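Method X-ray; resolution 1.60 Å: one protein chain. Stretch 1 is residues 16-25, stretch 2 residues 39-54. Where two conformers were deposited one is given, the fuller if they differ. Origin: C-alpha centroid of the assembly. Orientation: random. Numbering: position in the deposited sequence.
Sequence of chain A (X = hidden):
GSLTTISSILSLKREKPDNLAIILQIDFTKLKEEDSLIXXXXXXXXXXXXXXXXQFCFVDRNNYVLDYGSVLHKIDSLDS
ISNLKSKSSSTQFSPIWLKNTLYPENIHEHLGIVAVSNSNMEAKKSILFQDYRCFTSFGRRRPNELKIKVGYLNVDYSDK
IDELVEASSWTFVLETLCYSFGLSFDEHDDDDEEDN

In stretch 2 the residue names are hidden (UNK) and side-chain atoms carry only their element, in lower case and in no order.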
# COMPACT_ATOMS: atom_id res chain seq x y z
N LYS A 16 9.36 3.74 -13.97
CA LYS A 16 9.35 5.19 -13.75
C LYS A 16 7.94 5.77 -13.64
O LYS A 16 7.53 6.59 -14.47
CB LYS A 16 10.17 5.90 -14.83
CG LYS A 16 11.66 5.63 -14.73
CD LYS A 16 12.46 6.44 -15.73
CE LYS A 16 13.95 6.13 -15.59
NZ LYS A 16 14.79 6.94 -16.51
N PRO A 17 7.20 5.35 -12.62
CA PRO A 17 5.87 5.94 -12.38
C PRO A 17 5.98 7.42 -12.04
O PRO A 17 6.95 7.82 -11.40
CB PRO A 17 5.35 5.17 -11.16
CG PRO A 17 6.56 4.55 -10.53
CD PRO A 17 7.56 4.33 -11.62
N ASP A 18 5.00 8.21 -12.47
CA ASP A 18 4.92 9.64 -12.14
C ASP A 18 4.41 9.86 -10.72
O ASP A 18 4.61 10.93 -10.12
CB ASP A 18 3.95 10.33 -13.11
CG ASP A 18 4.44 10.27 -14.55
OD1 ASP A 18 5.60 10.66 -14.80
OD2 ASP A 18 3.65 9.82 -15.42
N ASN A 19 3.73 8.84 -10.20
CA ASN A 19 3.09 8.89 -8.89
C ASN A 19 2.76 7.48 -8.42
O ASN A 19 2.74 6.53 -9.21
CB ASN A 19 1.81 9.75 -8.94
CG ASN A 19 1.37 10.23 -7.57
OD1 ASN A 19 2.16 10.24 -6.63
ND2 ASN A 19 0.11 10.63 -7.45
N LEU A 20 2.51 7.33 -7.11
CA LEU A 20 2.08 6.06 -6.55
C LEU A 20 0.80 6.24 -5.77
O LEU A 20 0.55 7.30 -5.18
CB LEU A 20 3.12 5.52 -5.58
CG LEU A 20 4.52 5.24 -6.12
CD1 LEU A 20 5.42 4.77 -4.99
CD2 LEU A 20 4.45 4.20 -7.22
N ALA A 21 0.01 5.17 -5.75
CA ALA A 21 -1.09 5.02 -4.81
C ALA A 21 -0.76 3.83 -3.93
O ALA A 21 -0.58 2.72 -4.44
CB ALA A 21 -2.39 4.77 -5.55
N ILE A 22 -0.67 4.07 -2.63
CA ILE A 22 -0.33 3.03 -1.66
C ILE A 22 -1.59 2.55 -0.95
O ILE A 22 -2.23 3.32 -0.24
CB ILE A 22 0.67 3.56 -0.60
CG1 ILE A 22 1.81 4.35 -1.26
CG2 ILE A 22 1.22 2.42 0.23
CD1 ILE A 22 2.79 3.50 -2.05
N ILE A 23 -1.94 1.28 -1.13
CA ILE A 23 -3.12 0.73 -0.48
C ILE A 23 -2.67 -0.28 0.57
O ILE A 23 -2.04 -1.28 0.25
CB ILE A 23 -4.08 0.08 -1.50
CG1 ILE A 23 -4.34 1.06 -2.65
CG2 ILE A 23 -5.38 -0.30 -0.83
CD1 ILE A 23 -4.49 0.42 -4.03
N LEU A 24 -2.96 0.02 1.84
CA LEU A 24 -2.50 -0.77 2.97
C LEU A 24 -3.67 -1.32 3.76
O LEU A 24 -4.50 -0.57 4.27
CB LEU A 24 -1.60 0.07 3.89
CG LEU A 24 -0.38 0.73 3.25
CD1 LEU A 24 0.41 1.47 4.33
CD2 LEU A 24 0.51 -0.28 2.54
N GLN A 25 -3.77 -2.65 3.82
CA GLN A 25 -4.81 -3.29 4.60
C GLN A 25 -4.17 -3.85 5.85
O GLN A 25 -3.28 -4.70 5.77
CB GLN A 25 -5.44 -4.39 3.78
CG GLN A 25 -6.44 -5.20 4.56
CD GLN A 25 -7.21 -6.14 3.66
OE1 GLN A 25 -6.64 -6.77 2.78
NE2 GLN A 25 -8.52 -6.23 3.87
N UNK A 39 6.81 2.23 11.01
CA UNK A 39 7.42 2.13 9.69
C UNK A 39 6.43 2.52 8.59
O UNK A 39 6.81 3.07 7.56
c UNK A 39 8.99 0.81 8.21
c UNK A 39 7.03 -0.34 9.28
c UNK A 39 8.07 0.74 9.43
N UNK A 40 5.15 2.26 8.81
CA UNK A 40 4.13 2.74 7.88
C UNK A 40 4.15 4.27 7.81
O UNK A 40 4.19 4.86 6.72
c UNK A 40 2.73 2.24 8.29
c UNK A 40 2.64 0.73 8.10
c UNK A 40 1.65 2.95 7.47
N UNK A 41 4.13 4.92 8.96
CA UNK A 41 4.20 6.37 9.02
C UNK A 41 5.47 6.90 8.36
O UNK A 41 5.40 7.77 7.50
c UNK A 41 3.60 10.64 10.25
c UNK A 41 5.68 10.22 11.36
c UNK A 41 4.74 11.11 10.87
o UNK A 41 4.93 12.48 10.98
c UNK A 41 3.40 9.27 10.13
c UNK A 41 5.47 8.85 11.24
c UNK A 41 4.10 6.87 10.47
c UNK A 41 4.33 8.36 10.62
N UNK A 42 6.63 6.37 8.76
CA UNK A 42 7.88 6.88 8.24
C UNK A 42 7.99 6.69 6.75
O UNK A 42 8.55 7.53 6.05
c UNK A 42 9.25 6.68 10.36
c UNK A 42 9.08 6.22 8.94
n UNK A 42 9.95 5.88 11.16
o UNK A 42 8.76 7.74 10.75
N UNK A 43 7.47 5.57 6.25
CA UNK A 43 7.55 5.28 4.83
C UNK A 43 6.69 6.22 4.01
O UNK A 43 7.14 6.77 3.01
c UNK A 43 7.18 3.83 4.55
o UNK A 43 8.08 2.97 5.21
N UNK A 44 5.45 6.42 4.44
CA UNK A 44 4.56 7.31 3.71
C UNK A 44 5.16 8.72 3.67
O UNK A 44 5.16 9.37 2.63
c UNK A 44 0.98 6.14 4.83
c UNK A 44 2.09 5.77 2.63
c UNK A 44 3.15 7.31 4.30
c UNK A 44 2.33 6.04 4.11
N UNK A 45 5.70 9.19 4.79
CA UNK A 45 6.34 10.50 4.81
C UNK A 45 7.54 10.55 3.85
O UNK A 45 7.69 11.48 3.06
c UNK A 45 5.91 13.60 7.50
n UNK A 45 5.22 14.92 7.57
c UNK A 45 5.62 11.12 7.19
c UNK A 45 6.77 10.89 6.23
c UNK A 45 4.98 12.49 7.02
N UNK A 46 8.39 9.53 3.91
CA UNK A 46 9.59 9.51 3.09
C UNK A 46 9.27 9.56 1.59
O UNK A 46 9.91 10.28 0.83
c UNK A 46 10.44 8.30 3.41
N UNK A 47 8.25 8.80 1.20
CA UNK A 47 7.87 8.69 -0.21
C UNK A 47 7.40 10.01 -0.79
O UNK A 47 7.56 10.24 -1.99
c UNK A 47 7.38 6.17 -0.31
c UNK A 47 6.27 5.15 -0.07
c UNK A 47 8.15 5.87 -1.61
c UNK A 47 6.81 7.60 -0.39
N UNK A 48 6.86 10.90 0.04
CA UNK A 48 6.45 12.21 -0.45
C UNK A 48 7.62 13.11 -0.87
O UNK A 48 7.42 14.07 -1.59
c UNK A 48 5.57 13.00 0.54
c UNK A 48 4.30 12.23 0.88
o UNK A 48 6.32 13.30 1.72
N UNK A 49 8.84 12.79 -0.43
CA UNK A 49 10.02 13.53 -0.88
C UNK A 49 10.14 13.39 -2.41
O UNK A 49 10.50 14.34 -3.10
c UNK A 49 12.37 12.56 2.05
c UNK A 49 11.28 13.30 1.29
c UNK A 49 12.55 13.62 -0.87
c UNK A 49 11.31 13.01 -0.22
N UNK A 50 9.82 12.20 -2.91
CA UNK A 50 9.86 11.93 -4.35
C UNK A 50 8.52 12.17 -5.05
O UNK A 50 8.48 12.63 -6.20
c UNK A 50 10.45 10.17 -6.09
c UNK A 50 11.32 8.58 -7.83
c UNK A 50 11.27 8.92 -6.34
c UNK A 50 10.31 10.49 -4.61
n UNK A 50 12.30 9.43 -8.57
N UNK A 51 7.43 11.85 -4.36
CA UNK A 51 6.08 11.90 -4.91
C UNK A 51 5.21 12.84 -4.08
O UNK A 51 4.52 12.39 -3.18
c UNK A 51 6.94 8.62 -7.87
c UNK A 51 7.63 7.59 -7.23
c UNK A 51 6.23 9.55 -7.11
c UNK A 51 5.46 10.49 -4.90
c UNK A 51 7.63 7.51 -5.86
c UNK A 51 6.93 8.46 -5.10
c UNK A 51 6.22 9.48 -5.72
N UNK A 52 5.23 14.13 -4.39
CA UNK A 52 4.46 15.10 -3.62
C UNK A 52 2.95 14.79 -3.64
O UNK A 52 2.23 15.06 -2.68
c UNK A 52 4.71 16.51 -4.13
N UNK A 53 2.49 14.23 -4.75
CA UNK A 53 1.07 13.90 -4.91
C UNK A 53 0.75 12.46 -4.50
O UNK A 53 -0.29 11.91 -4.87
n UNK A 53 0.08 13.59 -9.55
n UNK A 53 2.21 13.62 -10.43
c UNK A 53 0.62 14.20 -6.35
c UNK A 53 0.89 15.66 -6.72
c UNK A 53 1.26 14.17 -9.67
c UNK A 53 0.56 15.97 -8.16
n UNK A 53 1.51 15.30 -9.03
N UNK A 54 1.63 11.87 -3.71
CA UNK A 54 1.42 10.52 -3.20
C UNK A 54 -0.00 10.30 -2.66
O UNK A 54 -0.47 11.08 -1.83
c UNK A 54 2.47 8.80 -1.55
c UNK A 54 3.44 8.73 -0.37
c UNK A 54 2.41 10.23 -2.07
c UNK A 54 2.85 7.81 -2.65
O HOH W 1 3.76 12.66 -6.88

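Position 39 carries three carbons, one bearing the other two, and its side chain is out of reach of stretch 1; it is Val39. Position 40 has the same three-carbon fork, but its CA-to-CB bond points toward the strand and one methyl packs on Leu24. This is Val40, with its CG1 3.7 Å from Leu24 CD1.

At position 41 one carbon leads to a six-carbon ring bearing an oxygen, remote from the strand: Tyr41. Position 42 has two carbons, the second carrying one oxygen and one nitrogen, the amide of Asn42, also out of reach. A single carbon and an oxygen at position 43 make Ser43, whose OG donates to Val39 O at 2.7 Å, one turn back along the helix.

Four carbons forked at the second occupy position 44. The CA-to-CB bond points sideways, yet the end of the chain comes nearer the strand and meets Ile22. It is Leu44, with CD2 4.2 Å from Ile22 CG1. Position 45, four carbons in a row ending in nitrogen, is the exposed Lys45, and position 46, a lone carbon, is Ala46; neither reaches stretch 1.

Position 47 again has four carbons forked at the second; its CA-to-CB bond points toward the strand, and the fork touches both Leu20 and Ile22. As Leu47 it sets CD1 4.3 Å from Ile22 CD1 and CD2 4.5 Å from Leu20 CD1. Position 48 has one carbon carrying an oxygen and a carbon. This is Thr48, whose OG1 donates to Lys45 O at 2.6 Å. Position 49 has four carbons forked at the first, one arm two carbons long, and is Ile49; position 50, four carbons in a row ending in nitrogen, is Lys50; both are exposed and make no contact with the strand.

At position 51 one carbon leads to a six-carbon ring without oxygen; the CA-to-CB bond points toward stretch 1, and the ring touches Pro17, Asp18, Asn19 and Leu20. It is Phe51. Leu20 CG lies over one face, 4.1 Å from the ring centroid in a CH-pi contact, while Pro17 O and Asp18 O lie at the edge, Pro17 O being 3.6 Å from Phe51 CE1. Position 52, a single carbon directed away, is Ala52.

Position 53 has three carbons, a nitrogen, then a carbon bearing two more nitrogens, and the end of the chain lies near Asp18 and Asn19: Arg53. Its NH2 is 3.6 Å from Asp18 O, and its backbone O accepts a hydrogen bond from Asn19 ND2 at 2.9 Å. Position 54, four carbons forked at the second, starts away from the strand but ends against Leu20 and Ile22. In Leu54, CD1 approaches Leu20 CB to 3.7 Å and Ile22 CG1 to 3.9 Å.

The contact combines an apolar seam with a polar clasp. Leu20, Ile22 and Leu24, alternate residues of the strand, all point toward stretch 2; because helix and strand run nearly antiparallel, they meet successively earlier residues of the helix. Beyond the helix, the type I turn from Phe51 to Leu54 comes up to Asn19, whose amide also accepts from water 1 at OD1 (2.9 Å). That water accepts from Arg53 N at 2.9 Å, so one side chain holds the turn both directly and through water.

Stretch 2 39-54: VVYNSLKALTIKFARL
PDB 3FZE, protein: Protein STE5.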